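Local coordinates for KLTH0A00704p (Lachancea thermotolerans, PDB 4J2G), which belongs to the ATG13 family of autophagy proteins and probably acts in PI 3-kinase recruitment through its HORMA domain, at residues L160-L171 and I247-L257; L108-V118 and K223-N231. The protein carries 1 engineered substitution. All coordinates share one frame; numbering follows the deposited sequence.

Interaction 1: L160-L171 and I247-L257; sequences LYRQLVLLFRYL and ITPIRTKFGSL
Ile250 and Ile247 reach from the edge strand of a beta sheet into one flank of helix 160-171, and the contact they make is almost wholly apolar. The CD1 methyl of Ile250 sits between two leucines of the helix: it lies 3.7 Å from Leu164 CD2 and equally close to Leu167 CD2, with the backbone O of Gln163 beside it. Ile250 CG2 meets Leu160 CD1 at 4.0 Å, one turn earlier on the helix. Leu257, from the paired strand, crosses Leu164 at about a right angle, its CD1 only 3.4 Å from Leu164 CD2, a tight fit. Ile247 grips the helix with two branches. With CG1 anti to the carbonyl carbon (chi1 -43°), CG2 lies anti to the backbone N and presses on Leu167 CD1 at 3.3 Å, and CD1 abuts the edge of the Tyr170 ring, in its plane, 3.6 Å from Tyr170 CD2. An alanine in place of Ile247 would remove both branches, which is likely to open a gap beside Leu167 CD1 and leave the edge of the Tyr170 ring without its neighbour. The polar end of Gln163 turns instead to Glu159, on its own helix. Backbone bonds between Ile250 and Leu257 make the two strands an antiparallel hairpin, closed by a type I turn from Thr252 to Gly255. The helix runs nearly antiparallel to strand 250-252, at 158°, while Phe29 of helix 18-39 packs on Leu167 and Ile134 of strand 126-136 on Leu257.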
loop_
_atom_site.group_PDB
_atom_site.type_symbol
_atom_site.label_atom_id
_atom_site.label_comp_id
_atom_site.label_asym_id
_atom_site.label_seq_id
_atom_site.Cartn_x
_atom_site.Cartn_y
_atom_site.Cartn_z
ATOM N N LEU A 160 18.667 -4.372 -17.561
ATOM C CA LEU A 160 17.370 -4.162 -16.931
ATOM C C LEU A 160 17.135 -5.181 -15.839
ATOM O O LEU A 160 16.364 -4.946 -14.922
ATOM C CB LEU A 160 16.255 -4.268 -17.932
ATOM C CG LEU A 160 14.860 -4.349 -17.332
ATOM C CD1 LEU A 160 14.399 -2.992 -16.819
ATOM C CD2 LEU A 160 13.907 -4.897 -18.373
ATOM N N TYR A 161 17.795 -6.318 -15.944
ATOM C CA TYR A 161 17.656 -7.324 -14.944
ATOM C C TYR A 161 18.294 -6.819 -13.663
ATOM O O TYR A 161 17.776 -7.047 -12.577
ATOM C CB TYR A 161 18.332 -8.616 -15.366
ATOM C CG TYR A 161 18.219 -9.638 -14.284
ATOM C CD1 TYR A 161 16.979 -10.201 -13.982
ATOM C CD2 TYR A 161 19.322 -10.003 -13.525
ATOM C CE1 TYR A 161 16.833 -11.113 -12.963
ATOM C CE2 TYR A 161 19.190 -10.935 -12.507
ATOM C CZ TYR A 161 17.939 -11.475 -12.238
ATOM O OH TYR A 161 17.774 -12.399 -11.246
ATOM N N ARG A 162 19.411 -6.122 -13.799
ATOM C CA ARG A 162 20.160 -5.698 -12.650
ATOM C C ARG A 162 19.444 -4.515 -11.983
ATOM O O ARG A 162 19.398 -4.443 -10.767
ATOM C CB ARG A 162 21.598 -5.358 -13.054
ATOM C CG ARG A 162 22.553 -5.237 -11.886
ATOM C CD ARG A 162 23.730 -4.370 -12.273
ATOM N NE ARG A 162 23.314 -3.012 -12.618
ATOM C CZ ARG A 162 23.711 -1.909 -11.981
ATOM N NH1 ARG A 162 24.551 -1.982 -10.946
ATOM N NH2 ARG A 162 23.266 -0.725 -12.389
ATOM N N GLN A 163 18.902 -3.603 -12.791
ATOM C CA GLN A 163 18.062 -2.511 -12.315
ATOM C C GLN A 163 16.861 -3.018 -11.491
ATOM O O GLN A 163 16.398 -2.319 -10.611
ATOM C CB GLN A 163 17.488 -1.684 -13.471
ATOM C CG GLN A 163 18.484 -1.094 -14.455
ATOM C CD GLN A 163 19.331 -0.017 -13.839
ATOM O OE1 GLN A 163 18.810 0.963 -13.307
ATOM N NE2 GLN A 163 20.651 -0.190 -13.902
ATOM N N LEU A 164 16.360 -4.213 -11.783
ATOM C CA LEU A 164 15.194 -4.690 -11.086
ATOM C C LEU A 164 15.563 -5.428 -9.809
ATOM O O LEU A 164 14.784 -5.445 -8.888
ATOM C CB LEU A 164 14.254 -5.490 -11.993
ATOM C CG LEU A 164 13.671 -4.650 -13.134
ATOM C CD1 LEU A 164 13.159 -5.594 -14.203
ATOM C CD2 LEU A 164 12.563 -3.686 -12.707
ATOM N N VAL A 165 16.785 -5.934 -9.722
ATOM C CA VAL A 165 17.253 -6.624 -8.543
ATOM C C VAL A 165 17.489 -5.552 -7.493
ATOM O O VAL A 165 17.162 -5.721 -6.312
ATOM C CB VAL A 165 18.560 -7.414 -8.852
ATOM C CG1 VAL A 165 19.317 -7.756 -7.595
ATOM C CG2 VAL A 165 18.258 -8.710 -9.597
ATOM N N LEU A 166 18.083 -4.453 -7.939
ATOM C CA LEU A 166 18.356 -3.305 -7.078
ATOM C C LEU A 166 17.050 -2.677 -6.581
ATOM O O LEU A 166 16.902 -2.385 -5.410
ATOM C CB LEU A 166 19.126 -2.256 -7.856
ATOM C CG LEU A 166 20.644 -2.055 -7.708
ATOM C CD1 LEU A 166 21.385 -3.245 -7.123
ATOM C CD2 LEU A 166 21.196 -1.632 -9.061
ATOM N N LEU A 167 16.107 -2.473 -7.490
ATOM C CA LEU A 167 14.816 -1.970 -7.132
ATOM C C LEU A 167 14.094 -2.883 -6.133
ATOM O O LEU A 167 13.438 -2.389 -5.183
ATOM C CB LEU A 167 13.972 -1.793 -8.360
ATOM C CG LEU A 167 12.603 -1.227 -8.052
ATOM C CD1 LEU A 167 12.793 0.220 -7.748
ATOM C CD2 LEU A 167 11.721 -1.364 -9.258
ATOM N N PHE A 168 14.251 -4.190 -6.300
ATOM C CA PHE A 168 13.534 -5.101 -5.444
ATOM C C PHE A 168 14.023 -5.044 -3.979
ATOM O O PHE A 168 13.213 -5.121 -3.046
ATOM C CB PHE A 168 13.593 -6.510 -5.993
ATOM C CG PHE A 168 12.742 -7.491 -5.229
ATOM C CD1 PHE A 168 11.334 -7.498 -5.390
ATOM C CD2 PHE A 168 13.322 -8.412 -4.355
ATOM C CE1 PHE A 168 10.535 -8.407 -4.707
ATOM C CE2 PHE A 168 12.521 -9.329 -3.659
ATOM C CZ PHE A 168 11.137 -9.318 -3.836
ATOM N N ARG A 169 15.332 -4.894 -3.786
ATOM C CA ARG A 169 15.943 -4.972 -2.443
ATOM C C ARG A 169 15.649 -3.679 -1.732
ATOM O O ARG A 169 15.513 -3.604 -0.514
ATOM C CB ARG A 169 17.465 -5.211 -2.499
ATOM C CG ARG A 169 17.872 -6.538 -3.152
ATOM C CD ARG A 169 19.343 -6.929 -2.937
ATOM N NE ARG A 169 20.307 -6.182 -3.764
ATOM C CZ ARG A 169 21.192 -6.709 -4.633
ATOM N NH1 ARG A 169 21.280 -8.021 -4.839
ATOM N NH2 ARG A 169 22.014 -5.909 -5.308
ATOM N N TYR A 170 15.585 -2.636 -2.533
ATOM C CA TYR A 170 15.332 -1.369 -2.004
ATOM C C TYR A 170 13.841 -1.396 -1.419
ATOM O O TYR A 170 13.583 -1.004 -0.300
ATOM C CB TYR A 170 15.477 -0.321 -3.086
ATOM C CG TYR A 170 15.042 0.989 -2.503
ATOM C CD1 TYR A 170 15.825 1.633 -1.562
ATOM C CD2 TYR A 170 13.759 1.495 -2.745
ATOM C CE1 TYR A 170 15.386 2.805 -0.949
ATOM C CE2 TYR A 170 13.310 2.671 -2.135
ATOM C CZ TYR A 170 14.138 3.321 -1.244
ATOM O OH TYR A 170 13.738 4.517 -0.658
ATOM N N LEU A 171 12.944 -1.957 -2.200
ATOM C CA LEU A 171 11.555 -2.076 -1.886
ATOM C C LEU A 171 11.405 -2.989 -0.663
ATOM O O LEU A 171 10.566 -2.703 0.172
ATOM C CB LEU A 171 10.798 -2.566 -3.114
ATOM C CG LEU A 171 9.328 -2.948 -2.980
ATOM C CD1 LEU A 171 8.502 -1.657 -2.764
ATOM C CD2 LEU A 171 8.981 -3.612 -4.314
ATOM N N ILE A 247 9.956 5.692 -5.591
ATOM C CA ILE A 247 11.220 5.127 -5.992
ATOM C C ILE A 247 11.629 5.831 -7.291
ATOM O O ILE A 247 10.770 6.330 -8.043
ATOM C CB ILE A 247 11.079 3.596 -6.043
ATOM C CG1 ILE A 247 10.278 3.178 -4.781
ATOM C CG2 ILE A 247 12.421 2.925 -5.973
ATOM C CD1 ILE A 247 10.478 1.759 -4.264
ATOM N N THR A 248 12.940 5.976 -7.486
ATOM C CA THR A 248 13.504 6.526 -8.728
ATOM C C THR A 248 12.984 5.657 -9.842
ATOM O O THR A 248 12.982 4.433 -9.713
ATOM C CB THR A 248 15.041 6.410 -8.745
ATOM O OG1 THR A 248 15.569 6.840 -7.476
ATOM C CG2 THR A 248 15.638 7.235 -9.903
ATOM N N PRO A 249 12.491 6.268 -10.921
ATOM C CA PRO A 249 11.909 5.368 -11.884
ATOM C C PRO A 249 12.958 4.560 -12.613
ATOM O O PRO A 249 14.139 4.954 -12.693
ATOM C CB PRO A 249 11.156 6.310 -12.812
ATOM C CG PRO A 249 10.826 7.493 -11.938
ATOM C CD PRO A 249 12.124 7.666 -11.199
ATOM N N ILE A 250 12.560 3.391 -13.069
ATOM C CA ILE A 250 13.438 2.642 -13.920
ATOM C C ILE A 250 13.116 3.007 -15.362
ATOM O O ILE A 250 11.959 2.916 -15.811
ATOM C CB ILE A 250 13.402 1.153 -13.610
ATOM C CG1 ILE A 250 14.024 0.964 -12.231
ATOM C CG2 ILE A 250 14.184 0.384 -14.656
ATOM C CD1 ILE A 250 14.221 -0.471 -11.820
ATOM N N ARG A 251 14.151 3.511 -16.035
ATOM C CA ARG A 251 14.055 3.929 -17.423
ATOM C C ARG A 251 14.091 2.698 -18.310
ATOM O O ARG A 251 15.024 1.894 -18.213
ATOM C CB ARG A 251 15.187 4.893 -17.778
ATOM C CG ARG A 251 14.784 6.367 -17.789
ATOM C CD ARG A 251 14.602 6.967 -16.399
ATOM N NE ARG A 251 13.405 7.823 -16.353
ATOM C CZ ARG A 251 13.177 8.769 -15.444
ATOM N NH1 ARG A 251 14.080 8.997 -14.480
ATOM N NH2 ARG A 251 12.045 9.488 -15.497
ATOM N N THR A 252 13.042 2.537 -19.118
ATOM C CA THR A 252 12.959 1.479 -20.120
ATOM C C THR A 252 12.331 1.932 -21.467
ATOM O O THR A 252 11.545 2.903 -21.532
ATOM C CB THR A 252 12.176 0.283 -19.570
ATOM O OG1 THR A 252 12.817 -0.914 -19.995
ATOM C CG2 THR A 252 10.727 0.290 -20.053
ATOM N N LYS A 253 12.671 1.209 -22.535
ATOM C CA LYS A 253 12.196 1.556 -23.872
ATOM C C LYS A 253 10.674 1.627 -23.985
ATOM O O LYS A 253 10.125 2.449 -24.728
ATOM C CB LYS A 253 12.776 0.607 -24.914
ATOM C CG LYS A 253 12.458 -0.867 -24.731
ATOM C CD LYS A 253 13.243 -1.692 -25.751
ATOM C CE LYS A 253 14.749 -1.467 -25.612
ATOM N NZ LYS A 253 15.472 -1.611 -26.910
ATOM N N PHE A 254 9.996 0.774 -23.238
ATOM C CA PHE A 254 8.533 0.810 -23.175
ATOM C C PHE A 254 7.980 1.884 -22.249
ATOM O O PHE A 254 6.774 2.043 -22.155
ATOM C CB PHE A 254 7.993 -0.536 -22.741
ATOM C CG PHE A 254 8.712 -1.687 -23.358
ATOM C CD1 PHE A 254 8.546 -1.989 -24.716
ATOM C CD2 PHE A 254 9.566 -2.467 -22.600
ATOM C CE1 PHE A 254 9.203 -3.063 -25.295
ATOM C CE2 PHE A 254 10.224 -3.542 -23.175
ATOM C CZ PHE A 254 10.041 -3.841 -24.522
ATOM N N GLY A 255 8.861 2.625 -21.584
ATOM C CA GLY A 255 8.426 3.644 -20.625
ATOM C C GLY A 255 9.166 3.572 -19.295
ATOM O O GLY A 255 10.238 2.939 -19.168
ATOM N N SER A 256 8.616 4.239 -18.290
ATOM C CA SER A 256 9.270 4.220 -16.991
ATOM C C SER A 256 8.550 3.329 -15.988
ATOM O O SER A 256 7.294 3.321 -15.883
ATOM C CB SER A 256 9.421 5.623 -16.463
ATOM O OG SER A 256 10.379 6.287 -17.235
ATOM N N LEU A 257 9.326 2.539 -15.271
ATOM C CA LEU A 257 8.698 1.779 -14.184
ATOM C C LEU A 257 8.657 2.650 -12.914
ATOM O O LEU A 257 9.689 3.030 -12.405
ATOM C CB LEU A 257 9.414 0.457 -13.990
ATOM C CG LEU A 257 8.674 -0.799 -13.475
ATOM C CD1 LEU A 257 9.754 -1.778 -13.044
ATOM C CD2 LEU A 257 7.699 -0.628 -12.308
#

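Interaction 2: L108-V118 and K223-N231; sequences LKDQDGNPWNV and KSLIATYSN
The indole of Trp116 lies against the backbone of an irregular loop, so that main-chain atoms rather than a side chain meet much of its face. This is a CH-pi contact between a beta hairpin, strands 108-109 and 115-118 joined by a type I turn, and the loop 223-231: Ile226 CA sits 4.0 Å from the centroid of the six-membered ring, 17° off its normal. Ala227 N lies over the same face, 3.4 Å from Trp116 CZ3, and Thr228 CG2 approaches Trp116 CZ2. Beside the indole the side chains form an apolar cluster. Leu108 CD2 touches Ile226 CD1 at 3.7 Å and also meets Leu225 CB, while Val118 CG1 packs on Leu225 CD2; Phe269 of strand 268-271 adds to the cluster at Leu108 and Val118. Asp110 serves both hairpin and contact. Its CB lies against Ile226 CD1, and with CG between the backbone N and the carbonyl carbon (chi1 58°) its carboxylate faces the turn. There OD1 accepts from Asp112 N, an Asx turn, and from Asn114 N, the two donors coming from opposite faces of the carboxylate. Trp116 NE1, with its partner close to the indole plane, fixes the ring's rotation by donating to Asp110 OD2 at 2.8 Å.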
loop_
_atom_site.group_PDB
_atom_site.type_symbol
_atom_site.label_atom_id
_atom_site.label_comp_id
_atom_site.label_asym_id
_atom_site.label_seq_id
_atom_site.Cartn_x
_atom_site.Cartn_y
_atom_site.Cartn_z
ATOM N N LEU A 108 -6.155 6.048 18.472
ATOM C CA LEU A 108 -4.900 6.307 17.797
ATOM C C LEU A 108 -4.157 7.305 18.650
ATOM O O LEU A 108 -4.737 8.337 19.039
ATOM C CB LEU A 108 -5.179 6.958 16.427
ATOM C CG LEU A 108 -3.899 7.387 15.621
ATOM C CD1 LEU A 108 -2.975 6.128 15.375
ATOM C CD2 LEU A 108 -4.311 8.054 14.262
ATOM N N LYS A 109 -2.897 7.010 18.948
ATOM C CA LYS A 109 -2.052 7.945 19.634
ATOM C C LYS A 109 -1.163 8.717 18.708
ATOM O O LYS A 109 -0.611 8.149 17.758
ATOM C CB LYS A 109 -1.204 7.243 20.662
ATOM C CG LYS A 109 -1.938 6.659 21.839
ATOM C CD LYS A 109 -0.975 6.288 22.956
ATOM C CE LYS A 109 -1.750 5.929 24.214
ATOM N NZ LYS A 109 -0.869 5.823 25.412
ATOM N N ASP A 110 -1.017 10.011 18.965
ATOM C CA ASP A 110 -0.279 10.842 18.083
ATOM C C ASP A 110 1.184 10.801 18.438
ATOM O O ASP A 110 1.601 10.030 19.272
ATOM C CB ASP A 110 -0.808 12.282 18.004
ATOM C CG ASP A 110 -0.855 13.023 19.346
ATOM O OD1 ASP A 110 -0.088 12.699 20.294
ATOM O OD2 ASP A 110 -1.756 13.954 19.454
ATOM N N GLN A 111 1.959 11.674 17.846
ATOM C CA GLN A 111 3.430 11.576 18.042
ATOM C C GLN A 111 3.724 12.084 19.429
ATOM O O GLN A 111 4.775 11.862 19.967
ATOM C CB GLN A 111 4.165 12.400 17.001
ATOM C CG GLN A 111 5.651 12.107 16.910
ATOM C CD GLN A 111 6.433 13.310 16.398
ATOM O OE1 GLN A 111 6.126 14.467 16.753
ATOM N NE2 GLN A 111 7.443 13.049 15.551
ATOM N N ASP A 112 2.774 12.760 20.053
ATOM C CA ASP A 112 3.060 13.195 21.421
ATOM C C ASP A 112 2.605 12.119 22.390
ATOM O O ASP A 112 2.712 12.279 23.579
ATOM C CB ASP A 112 2.375 14.535 21.716
ATOM C CG ASP A 112 3.027 15.691 20.980
ATOM O OD1 ASP A 112 4.259 15.854 21.121
ATOM O OD2 ASP A 112 2.308 16.436 20.261
ATOM N N GLY A 113 2.098 11.008 21.876
ATOM C CA GLY A 113 1.575 9.972 22.780
ATOM C C GLY A 113 0.192 10.332 23.339
ATOM O O GLY A 113 -0.229 9.740 24.317
ATOM N N ASN A 114 -0.530 11.269 22.713
ATOM C CA ASN A 114 -1.941 11.541 23.124
ATOM C C ASN A 114 -2.982 10.808 22.251
ATOM O O ASN A 114 -2.877 10.817 21.041
ATOM C CB ASN A 114 -2.185 13.067 23.171
ATOM C CG ASN A 114 -1.305 13.753 24.232
ATOM O OD1 ASN A 114 -1.163 13.246 25.341
ATOM N ND2 ASN A 114 -0.659 14.849 23.878
ATOM N N PRO A 115 -4.034 10.246 22.870
ATOM C CA PRO A 115 -5.122 9.475 22.268
ATOM C C PRO A 115 -6.200 10.256 21.609
ATOM O O PRO A 115 -6.597 11.302 22.099
ATOM C CB PRO A 115 -5.734 8.706 23.465
ATOM C CG PRO A 115 -5.505 9.614 24.634
ATOM C CD PRO A 115 -4.183 10.352 24.342
ATOM N N TRP A 116 -6.699 9.707 20.506
ATOM C CA TRP A 116 -7.742 10.297 19.701
ATOM C C TRP A 116 -8.672 9.177 19.418
ATOM O O TRP A 116 -8.223 8.069 19.128
ATOM C CB TRP A 116 -7.221 10.879 18.369
ATOM C CG TRP A 116 -6.229 12.037 18.589
ATOM C CD1 TRP A 116 -4.981 11.915 19.019
ATOM C CD2 TRP A 116 -6.476 13.455 18.463
ATOM N NE1 TRP A 116 -4.383 13.133 19.146
ATOM C CE2 TRP A 116 -5.296 14.106 18.841
ATOM C CE3 TRP A 116 -7.625 14.230 18.187
ATOM C CZ2 TRP A 116 -5.171 15.503 18.870
ATOM C CZ3 TRP A 116 -7.510 15.602 18.178
ATOM C CH2 TRP A 116 -6.287 16.233 18.518
ATOM N N ASN A 117 -9.965 9.454 19.487
ATOM C CA ASN A 117 -10.934 8.438 19.155
ATOM C C ASN A 117 -11.027 8.253 17.686
ATOM O O ASN A 117 -11.020 9.235 16.935
ATOM C CB ASN A 117 -12.336 8.861 19.625
ATOM C CG ASN A 117 -12.650 8.407 21.025
ATOM O OD1 ASN A 117 -11.807 7.871 21.741
ATOM N ND2 ASN A 117 -13.890 8.622 21.426
ATOM N N VAL A 118 -11.218 6.991 17.278
ATOM C CA VAL A 118 -11.401 6.640 15.870
ATOM C C VAL A 118 -12.793 6.067 15.583
ATOM O O VAL A 118 -13.521 6.613 14.767
ATOM C CB VAL A 118 -10.329 5.631 15.376
ATOM C CG1 VAL A 118 -10.479 5.405 13.881
ATOM C CG2 VAL A 118 -8.940 6.127 15.741
ATOM N N LYS A 223 -9.432 10.618 5.843
ATOM C CA LYS A 223 -9.795 10.935 7.212
ATOM C C LYS A 223 -8.532 11.105 8.064
ATOM O O LYS A 223 -7.770 10.177 8.313
ATOM C CB LYS A 223 -10.738 9.863 7.798
ATOM C CG LYS A 223 -12.215 10.060 7.452
ATOM C CD LYS A 223 -12.915 11.136 8.312
ATOM C CE LYS A 223 -12.786 12.559 7.743
ATOM N NZ LYS A 223 -14.009 13.402 7.956
ATOM N N SER A 224 -8.288 12.314 8.496
ATOM C CA SER A 224 -7.186 12.550 9.365
ATOM C C SER A 224 -7.887 12.207 10.642
ATOM O O SER A 224 -9.131 12.256 10.721
ATOM C CB SER A 224 -6.809 14.031 9.289
ATOM O OG SER A 224 -7.866 14.800 9.779
ATOM N N LEU A 225 -7.166 11.826 11.651
ATOM C CA LEU A 225 -7.934 11.327 12.809
ATOM C C LEU A 225 -7.555 12.173 14.016
ATOM O O LEU A 225 -8.241 12.204 15.027
ATOM C CB LEU A 225 -7.544 9.864 13.046
ATOM C CG LEU A 225 -8.097 8.995 11.912
ATOM C CD1 LEU A 225 -7.411 7.621 11.920
ATOM C CD2 LEU A 225 -9.636 8.894 12.043
ATOM N N ILE A 226 -6.425 12.840 13.835
ATOM C CA ILE A 226 -5.724 13.717 14.699
ATOM C C ILE A 226 -5.941 15.106 14.123
ATOM O O ILE A 226 -5.365 15.452 13.069
ATOM C CB ILE A 226 -4.218 13.366 14.569
ATOM C CG1 ILE A 226 -4.002 11.919 15.045
ATOM C CG2 ILE A 226 -3.322 14.403 15.265
ATOM C CD1 ILE A 226 -2.595 11.346 14.734
ATOM N N ALA A 227 -6.734 15.911 14.844
ATOM C CA ALA A 227 -7.181 17.238 14.399
ATOM C C ALA A 227 -6.097 18.297 14.520
ATOM O O ALA A 227 -6.267 19.402 14.026
ATOM C CB ALA A 227 -8.470 17.679 15.134
ATOM N N THR A 228 -4.968 17.989 15.146
ATOM C CA THR A 228 -3.845 18.959 15.102
ATOM C C THR A 228 -3.175 19.131 13.729
ATOM O O THR A 228 -2.383 20.033 13.544
ATOM C CB THR A 228 -2.715 18.646 16.089
ATOM O OG1 THR A 228 -2.247 17.330 15.846
ATOM C CG2 THR A 228 -3.181 18.726 17.503
ATOM N N TYR A 229 -3.452 18.256 12.778
ATOM C CA TYR A 229 -2.837 18.385 11.467
ATOM C C TYR A 229 -3.413 19.536 10.698
ATOM O O TYR A 229 -4.637 19.663 10.576
ATOM C CB TYR A 229 -3.034 17.081 10.670
ATOM C CG TYR A 229 -1.965 16.093 11.017
ATOM C CD1 TYR A 229 -0.629 16.352 10.675
ATOM C CD2 TYR A 229 -2.258 14.910 11.703
ATOM C CE1 TYR A 229 0.377 15.441 11.030
ATOM C CE2 TYR A 229 -1.263 13.984 12.040
ATOM C CZ TYR A 229 0.040 14.234 11.660
ATOM O OH TYR A 229 1.029 13.316 11.966
ATOM N N SER A 230 -2.535 20.356 10.135
ATOM C CA SER A 230 -2.987 21.445 9.289
ATOM C C SER A 230 -2.472 21.351 7.818
ATOM O O SER A 230 -1.243 21.415 7.517
ATOM C CB SER A 230 -2.599 22.768 9.944
ATOM O OG SER A 230 -3.643 23.703 9.760
ATOM N N ASN A 231 -3.426 21.148 6.921
ATOM C CA ASN A 231 -3.160 20.989 5.508
ATOM C C ASN A 231 -2.622 22.265 4.880
ATOM O O ASN A 231 -3.180 23.363 5.084
ATOM C CB ASN A 231 -4.407 20.549 4.809
ATOM C CG ASN A 231 -4.906 19.226 5.321
ATOM O OD1 ASN A 231 -4.165 18.464 5.949
ATOM N ND2 ASN A 231 -6.151 18.910 5.024
#

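In the fold
Interactions 1 and 2 lie on opposite sides of the chain's centre, their own centres 36 Å apart and their nearest atoms about 19 Å apart. Along the chain their segments alternate: 108-118, 160-171, 223-231, 247-257. Interaction 1 joins helix 158-177 to the edge of the five-stranded antiparallel sheet, where strands 242-252 and 255-264 pair; interaction 2 sets the small sheet of strands 105-109, 115-120 and 268-271 against the loop between strands 201-208 and 242-252. That loop leads into strand 242-252, and strand 255-264 runs on toward strand 268-271, so the same C-terminal part of the chain links both ends of this HORMA domain.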